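Local coordinates for protein CRISPR-associated endonuclease Cas9 (Campylobacter jejuni subsp. jejuni serotype O:2, PDB 5X2H) that uses a guide RNA to recognise invading DNA and cuts both of its strands, through separate RuvC-like and HNH nuclease domains, at residues E435-T447 against Y465-K478. Sequence-based numbering, arbitrary orientation.
Sequences EDKKDFLPAFNET and YRKVLNALLKKYGK. With nucleotides of chain B.
Asn470 on helix 456-476 and the backbone of Leu441 in the loop 435-447 are joined by a pair of amide hydrogen bonds. OD1 of Asn470 takes the N-H of Leu441 at 2.8 Å, while its ND2 gives an almost straight bond (172°) to Leu441 O, 2.9 Å away and on a lone pair in the carbonyl plane. A second donor reaches that oxygen: NE of Arg466 lies 2.7 Å from Leu441 O, tilted out of the carbonyl plane. The Arg466 chain runs out straight, its CG pointing opposite the backbone N (chi1 166°), and carries the guanidinium past the loop to the RNA; one face of the guanidinium lies against CA of Ala443, toward its rim. There NH2 bonds OP1 of U74 of chain B at 2.8 Å and NH1 bonds OP2 of U74 at 3.0 Å and, weakly, OP1 of G73 of chain B.

Apolar contacts flank these bonds. CD2 of Leu441 sits 3.7 Å from CE2 of Tyr465 and also meets CD2 of Leu469, two residues that pack on strand 10-15 of the RuvC sheet. Phe440 lies against CB of Leu473, its ring edge turned to the backbone N of Lys474.

Beyond the helix end, Lys478 forms a salt bridge with OD1 of Asp439.

By holding the Leu441 carbonyl and the U74 phosphate, Arg466 ties loop and helix to the RNA backbone, and the phosphate charge would offset its own.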
loop_
_atom_site.group_PDB
_atom_site.type_symbol
_atom_site.label_atom_id
_atom_site.label_comp_id
_atom_site.label_asym_id
_atom_site.label_seq_id
_atom_site.Cartn_x
_atom_site.Cartn_y
_atom_site.Cartn_z
ATOM N N GLU A 435 -21.682 -4.407 22.668
ATOM C CA GLU A 435 -22.953 -4.721 23.306
ATOM C C GLU A 435 -24.156 -4.111 22.607
ATOM O O GLU A 435 -25.241 -4.693 22.656
ATOM C CB GLU A 435 -22.941 -4.256 24.769
ATOM N N ASP A 436 -23.995 -2.961 21.956
ATOM C CA ASP A 436 -25.104 -2.273 21.296
ATOM C C ASP A 436 -25.168 -2.732 19.844
ATOM O O ASP A 436 -24.369 -2.303 19.008
ATOM C CB ASP A 436 -24.935 -0.761 21.396
ATOM N N LYS A 437 -26.125 -3.605 19.541
ATOM C CA LYS A 437 -26.339 -4.077 18.180
ATOM C C LYS A 437 -27.299 -3.144 17.454
ATOM O O LYS A 437 -28.284 -2.672 18.032
ATOM C CB LYS A 437 -26.884 -5.506 18.181
ATOM C CG LYS A 437 -26.020 -6.485 18.959
ATOM C CD LYS A 437 -26.422 -7.924 18.695
ATOM C CE LYS A 437 -25.648 -8.879 19.588
ATOM N NZ LYS A 437 -24.181 -8.625 19.539
ATOM N N LYS A 438 -27.009 -2.883 16.183
ATOM C CA LYS A 438 -27.728 -1.897 15.393
ATOM C C LYS A 438 -28.647 -2.569 14.379
ATOM O O LYS A 438 -28.509 -3.755 14.065
ATOM C CB LYS A 438 -26.750 -0.965 14.669
ATOM C CG LYS A 438 -25.895 -0.120 15.598
ATOM C CD LYS A 438 -26.751 0.851 16.391
ATOM C CE LYS A 438 -25.920 1.652 17.380
ATOM N NZ LYS A 438 -26.757 2.638 18.120
ATOM N N ASP A 439 -29.600 -1.783 13.869
ATOM C CA ASP A 439 -30.473 -2.268 12.802
ATOM C C ASP A 439 -29.689 -2.489 11.515
ATOM O O ASP A 439 -29.860 -3.509 10.837
ATOM C CB ASP A 439 -31.617 -1.281 12.565
ATOM C CG ASP A 439 -32.550 -1.172 13.752
ATOM O OD1 ASP A 439 -32.628 -2.138 14.539
ATOM O OD2 ASP A 439 -33.210 -0.121 13.894
ATOM N N PHE A 440 -28.832 -1.538 11.158
ATOM C CA PHE A 440 -27.966 -1.647 9.996
ATOM C C PHE A 440 -26.532 -1.887 10.446
ATOM O O PHE A 440 -26.132 -1.481 11.541
ATOM C CB PHE A 440 -28.033 -0.383 9.134
ATOM C CG PHE A 440 -29.413 -0.055 8.645
ATOM C CD1 PHE A 440 -29.925 -0.667 7.512
ATOM C CD2 PHE A 440 -30.198 0.871 9.313
ATOM C CE1 PHE A 440 -31.194 -0.366 7.058
ATOM C CE2 PHE A 440 -31.468 1.178 8.863
ATOM C CZ PHE A 440 -31.967 0.559 7.732
ATOM N N LEU A 441 -25.765 -2.551 9.596
ATOM C CA LEU A 441 -24.373 -2.821 9.920
ATOM C C LEU A 441 -23.585 -1.519 9.859
ATOM O O LEU A 441 -23.574 -0.862 8.810
ATOM C CB LEU A 441 -23.793 -3.855 8.961
ATOM C CG LEU A 441 -22.452 -4.470 9.370
ATOM C CD1 LEU A 441 -22.578 -5.168 10.716
ATOM C CD2 LEU A 441 -21.958 -5.440 8.308
ATOM N N PRO A 442 -22.939 -1.101 10.943
ATOM C CA PRO A 442 -22.192 0.161 10.919
ATOM C C PRO A 442 -20.911 0.022 10.112
ATOM O O PRO A 442 -20.495 -1.072 9.725
ATOM C CB PRO A 442 -21.895 0.422 12.397
ATOM C CG PRO A 442 -21.831 -0.944 12.994
ATOM C CD PRO A 442 -22.868 -1.758 12.259
ATOM N N ALA A 443 -20.282 1.169 9.864
ATOM C CA ALA A 443 -19.017 1.191 9.141
ATOM C C ALA A 443 -17.997 0.297 9.832
ATOM O O ALA A 443 -17.818 0.365 11.051
ATOM C CB ALA A 443 -18.490 2.621 9.046
ATOM N N PHE A 444 -17.336 -0.555 9.045
ATOM C CA PHE A 444 -16.310 -1.436 9.588
ATOM C C PHE A 444 -15.198 -0.656 10.279
ATOM O O PHE A 444 -14.539 -1.194 11.176
ATOM C CB PHE A 444 -15.733 -2.311 8.471
ATOM C CG PHE A 444 -14.706 -3.295 8.942
ATOM C CD1 PHE A 444 -15.091 -4.455 9.593
ATOM C CD2 PHE A 444 -13.358 -3.062 8.735
ATOM C CE1 PHE A 444 -14.148 -5.364 10.031
ATOM C CE2 PHE A 444 -12.408 -3.969 9.170
ATOM C CZ PHE A 444 -12.805 -5.122 9.818
ATOM N N ASN A 445 -14.991 0.605 9.888
ATOM C CA ASN A 445 -13.990 1.458 10.515
ATOM C C ASN A 445 -14.313 1.765 11.972
ATOM O O ASN A 445 -13.401 2.085 12.740
ATOM C CB ASN A 445 -13.864 2.767 9.732
ATOM C CG ASN A 445 -12.597 3.531 10.063
ATOM O OD1 ASN A 445 -11.512 2.957 10.138
ATOM N ND2 ASN A 445 -12.731 4.837 10.259
ATOM N N GLU A 446 -15.582 1.678 12.366
ATOM C CA GLU A 446 -16.005 2.045 13.710
ATOM C C GLU A 446 -16.049 0.863 14.669
ATOM O O GLU A 446 -16.471 1.033 15.818
ATOM C CB GLU A 446 -17.379 2.721 13.659
ATOM C CG GLU A 446 -17.484 3.801 12.596
ATOM C CD GLU A 446 -16.461 4.903 12.783
ATOM O OE1 GLU A 446 -16.720 5.829 13.579
ATOM O OE2 GLU A 446 -15.391 4.839 12.141
ATOM N N THR A 447 -15.634 -0.319 14.232
ATOM C CA THR A 447 -15.576 -1.496 15.085
ATOM C C THR A 447 -14.154 -1.705 15.589
ATOM O O THR A 447 -13.190 -1.166 15.038
ATOM C CB THR A 447 -16.050 -2.742 14.330
ATOM O OG1 THR A 447 -15.038 -3.154 13.404
ATOM C CG2 THR A 447 -17.334 -2.448 13.567
ATOM N N TYR A 465 -19.627 -5.615 0.994
ATOM C CA TYR A 465 -20.526 -6.491 1.735
ATOM C C TYR A 465 -21.495 -5.683 2.587
ATOM O O TYR A 465 -22.696 -5.972 2.614
ATOM C CB TYR A 465 -19.726 -7.462 2.605
ATOM C CG TYR A 465 -20.538 -8.101 3.711
ATOM C CD1 TYR A 465 -21.462 -9.103 3.436
ATOM C CD2 TYR A 465 -20.377 -7.705 5.034
ATOM C CE1 TYR A 465 -22.208 -9.688 4.446
ATOM C CE2 TYR A 465 -21.117 -8.283 6.051
ATOM C CZ TYR A 465 -22.029 -9.276 5.754
ATOM O OH TYR A 465 -22.764 -9.854 6.766
ATOM N N ARG A 466 -20.991 -4.658 3.278
ATOM C CA ARG A 466 -21.855 -3.834 4.115
ATOM C C ARG A 466 -22.884 -3.083 3.278
ATOM O O ARG A 466 -24.062 -3.017 3.646
ATOM C CB ARG A 466 -21.016 -2.854 4.935
ATOM C CG ARG A 466 -21.831 -1.737 5.562
ATOM C CD ARG A 466 -20.986 -0.844 6.449
ATOM N NE ARG A 466 -21.790 0.214 7.054
ATOM C CZ ARG A 466 -21.947 1.424 6.529
ATOM N NH1 ARG A 466 -21.345 1.734 5.387
ATOM N NH2 ARG A 466 -22.699 2.326 7.144
ATOM N N LYS A 467 -22.455 -2.516 2.149
ATOM C CA LYS A 467 -23.369 -1.748 1.310
ATOM C C LYS A 467 -24.502 -2.620 0.786
ATOM O O LYS A 467 -25.670 -2.217 0.819
ATOM C CB LYS A 467 -22.601 -1.106 0.155
ATOM C CG LYS A 467 -23.484 -0.368 -0.841
ATOM C CD LYS A 467 -22.660 0.278 -1.948
ATOM C CE LYS A 467 -21.703 1.316 -1.389
ATOM N NZ LYS A 467 -21.054 2.104 -2.467
ATOM N N VAL A 468 -24.178 -3.825 0.313
ATOM C CA VAL A 468 -25.206 -4.719 -0.211
ATOM C C VAL A 468 -26.124 -5.196 0.908
ATOM O O VAL A 468 -27.349 -5.243 0.744
ATOM C CB VAL A 468 -24.557 -5.899 -0.956
ATOM C CG1 VAL A 468 -25.609 -6.928 -1.346
ATOM C CG2 VAL A 468 -23.825 -5.403 -2.190
ATOM N N LEU A 469 -25.553 -5.551 2.061
ATOM C CA LEU A 469 -26.364 -6.023 3.180
ATOM C C LEU A 469 -27.311 -4.934 3.671
ATOM O O LEU A 469 -28.507 -5.179 3.869
ATOM C CB LEU A 469 -25.465 -6.505 4.320
ATOM C CG LEU A 469 -26.152 -6.759 5.669
ATOM C CD1 LEU A 469 -27.179 -7.882 5.570
ATOM C CD2 LEU A 469 -25.129 -7.060 6.752
ATOM N N ASN A 470 -26.794 -3.719 3.871
ATOM C CA ASN A 470 -27.637 -2.638 4.369
ATOM C C ASN A 470 -28.712 -2.248 3.361
ATOM O O ASN A 470 -29.815 -1.851 3.757
ATOM C CB ASN A 470 -26.780 -1.428 4.743
ATOM C CG ASN A 470 -26.015 -1.640 6.039
ATOM O OD1 ASN A 470 -26.330 -2.544 6.812
ATOM N ND2 ASN A 470 -25.009 -0.807 6.283
ATOM N N ALA A 471 -28.417 -2.357 2.063
ATOM C CA ALA A 471 -29.444 -2.109 1.055
ATOM C C ALA A 471 -30.558 -3.144 1.141
ATOM O O ALA A 471 -31.739 -2.808 0.995
ATOM C CB ALA A 471 -28.825 -2.103 -0.342
ATOM N N LEU A 472 -30.201 -4.410 1.376
ATOM C CA LEU A 472 -31.215 -5.443 1.558
ATOM C C LEU A 472 -32.024 -5.203 2.825
ATOM O O LEU A 472 -33.246 -5.394 2.835
ATOM C CB LEU A 472 -30.558 -6.823 1.595
ATOM C CG LEU A 472 -29.988 -7.330 0.270
ATOM C CD1 LEU A 472 -29.102 -8.547 0.489
ATOM C CD2 LEU A 472 -31.117 -7.653 -0.698
ATOM N N LEU A 473 -31.357 -4.785 3.904
ATOM C CA LEU A 473 -32.063 -4.502 5.147
ATOM C C LEU A 473 -33.056 -3.361 4.968
ATOM O O LEU A 473 -34.164 -3.400 5.514
ATOM C CB LEU A 473 -31.060 -4.178 6.256
ATOM C CG LEU A 473 -30.147 -5.321 6.704
ATOM C CD1 LEU A 473 -29.112 -4.826 7.706
ATOM C CD2 LEU A 473 -30.963 -6.462 7.294
ATOM N N LYS A 474 -32.680 -2.338 4.197
ATOM C CA LYS A 474 -33.601 -1.236 3.946
ATOM C C LYS A 474 -34.777 -1.675 3.084
ATOM O O LYS A 474 -35.886 -1.149 3.235
ATOM C CB LYS A 474 -32.866 -0.069 3.280
ATOM C CG LYS A 474 -33.611 1.256 3.375
ATOM C CD LYS A 474 -33.713 1.955 2.026
ATOM C CE LYS A 474 -32.378 2.526 1.581
ATOM N NZ LYS A 474 -31.931 3.658 2.441
ATOM N N LYS A 475 -34.563 -2.644 2.189
ATOM C CA LYS A 475 -35.612 -3.035 1.252
ATOM C C LYS A 475 -36.605 -4.009 1.879
ATOM O O LYS A 475 -37.810 -3.921 1.615
ATOM C CB LYS A 475 -34.988 -3.645 -0.005
ATOM C CG LYS A 475 -35.950 -3.822 -1.176
ATOM C CD LYS A 475 -35.251 -4.492 -2.357
ATOM C CE LYS A 475 -36.182 -4.700 -3.548
ATOM N NZ LYS A 475 -36.322 -3.478 -4.389
ATOM N N TYR A 476 -36.130 -4.938 2.715
ATOM C CA TYR A 476 -36.977 -6.000 3.239
ATOM C C TYR A 476 -37.088 -6.037 4.757
ATOM O O TYR A 476 -37.911 -6.802 5.273
ATOM C CB TYR A 476 -36.480 -7.372 2.754
ATOM C CG TYR A 476 -36.385 -7.504 1.253
ATOM C CD1 TYR A 476 -37.524 -7.677 0.476
ATOM C CD2 TYR A 476 -35.154 -7.468 0.610
ATOM C CE1 TYR A 476 -37.440 -7.801 -0.900
ATOM C CE2 TYR A 476 -35.061 -7.593 -0.764
ATOM C CZ TYR A 476 -36.207 -7.759 -1.513
ATOM O OH TYR A 476 -36.114 -7.883 -2.880
ATOM N N GLY A 477 -36.297 -5.258 5.485
ATOM C CA GLY A 477 -36.369 -5.267 6.935
ATOM C C GLY A 477 -35.490 -6.329 7.563
ATOM O O GLY A 477 -34.692 -7.003 6.905
ATOM N N LYS A 478 -35.657 -6.482 8.878
ATOM C CA LYS A 478 -34.812 -7.384 9.651
ATOM C C LYS A 478 -34.960 -8.827 9.178
ATOM O O LYS A 478 -35.991 -9.230 8.633
ATOM C CB LYS A 478 -35.151 -7.295 11.140
ATOM C CG LYS A 478 -34.707 -6.015 11.830
ATOM C CD LYS A 478 -34.989 -6.095 13.324
ATOM C CE LYS A 478 -34.669 -4.790 14.033
ATOM N NZ LYS A 478 -33.230 -4.428 13.931
ATOM P P U B 74 -22.297 5.355 5.354
ATOM O OP1 U B 74 -23.339 4.938 6.325
ATOM O OP2 U B 74 -21.908 4.423 4.267
ATOM O "O5'" U B 74 -22.746 6.730 4.684
ATOM C "C5'" U B 74 -23.125 7.845 5.478
ATOM C "C4'" U B 74 -23.157 9.119 4.670
ATOM O "O4'" U B 74 -21.857 9.361 4.077
ATOM C "C3'" U B 74 -24.116 9.140 3.489
ATOM O "O3'" U B 74 -25.444 9.449 3.878
ATOM C "C2'" U B 74 -23.503 10.192 2.569
ATOM O "O2'" U B 74 -23.887 11.499 2.970
ATOM C "C1'" U B 74 -22.005 10.022 2.839
ATOM N N1 U B 74 -21.313 9.245 1.783
ATOM C C2 U B 74 -20.916 9.930 0.651
ATOM O O2 U B 74 -21.119 11.121 0.495
ATOM N N3 U B 74 -20.273 9.172 -0.296
ATOM C C4 U B 74 -19.991 7.823 -0.225
ATOM O O4 U B 74 -19.404 7.275 -1.161
ATOM C C5 U B 74 -20.432 7.187 0.981
ATOM C C6 U B 74 -21.061 7.901 1.918
ATOM P P G B 73 -17.477 2.536 3.791
ATOM O OP1 G B 73 -18.364 1.472 4.324
ATOM O OP2 G B 73 -17.349 2.737 2.325
ATOM O "O5'" G B 73 -17.931 3.933 4.407
ATOM C "C5'" G B 73 -18.216 4.069 5.789
ATOM C "C4'" G B 73 -18.531 5.500 6.146
ATOM O "O4'" G B 73 -17.459 6.363 5.687
ATOM C "C3'" G B 73 -19.779 6.095 5.510
ATOM O "O3'" G B 73 -20.972 5.733 6.186
ATOM C "C2'" G B 73 -19.490 7.590 5.549
ATOM O "O2'" G B 73 -19.739 8.114 6.843
ATOM C "C1'" G B 73 -17.981 7.616 5.302
ATOM N N9 G B 73 -17.656 7.851 3.881
ATOM C C8 G B 73 -17.197 6.933 2.969
ATOM N N7 G B 73 -17.002 7.449 1.787
ATOM C C5 G B 73 -17.354 8.785 1.928
ATOM C C6 G B 73 -17.352 9.846 0.984
ATOM O O6 G B 73 -17.026 9.813 -0.208
ATOM N N1 G B 73 -17.781 11.043 1.551
ATOM C C2 G B 73 -18.166 11.200 2.860
ATOM N N2 G B 73 -18.553 12.430 3.227
ATOM N N3 G B 73 -18.174 10.219 3.745
ATOM C C4 G B 73 -17.759 9.049 3.216
ATOM P P A B 78 -22.415 3.935 -5.287
ATOM O OP1 A B 78 -22.007 2.555 -5.657
ATOM O OP2 A B 78 -23.030 4.199 -3.960
ATOM O "O5'" A B 78 -21.136 4.869 -5.423
ATOM C "C5'" A B 78 -20.441 4.980 -6.658
ATOM C "C4'" A B 78 -19.622 6.243 -6.717
ATOM O "O4'" A B 78 -20.465 7.373 -6.355
ATOM C "C3'" A B 78 -18.428 6.291 -5.764
ATOM O "O3'" A B 78 -17.413 7.102 -6.352
ATOM C "C2'" A B 78 -19.004 7.028 -4.565
ATOM O "O2'" A B 78 -18.048 7.632 -3.721
ATOM C "C1'" A B 78 -19.886 8.056 -5.261
ATOM N N9 A B 78 -20.943 8.608 -4.414
ATOM C C8 A B 78 -21.658 7.969 -3.434
ATOM N N7 A B 78 -22.522 8.745 -2.831
ATOM C C5 A B 78 -22.357 9.975 -3.449
ATOM C C6 A B 78 -22.980 11.220 -3.259
ATOM N N6 A B 78 -23.939 11.435 -2.356
ATOM N N1 A B 78 -22.585 12.249 -4.044
ATOM C C2 A B 78 -21.624 12.032 -4.953
ATOM N N3 A B 78 -20.962 10.909 -5.224
ATOM C C4 A B 78 -21.380 9.910 -4.425
#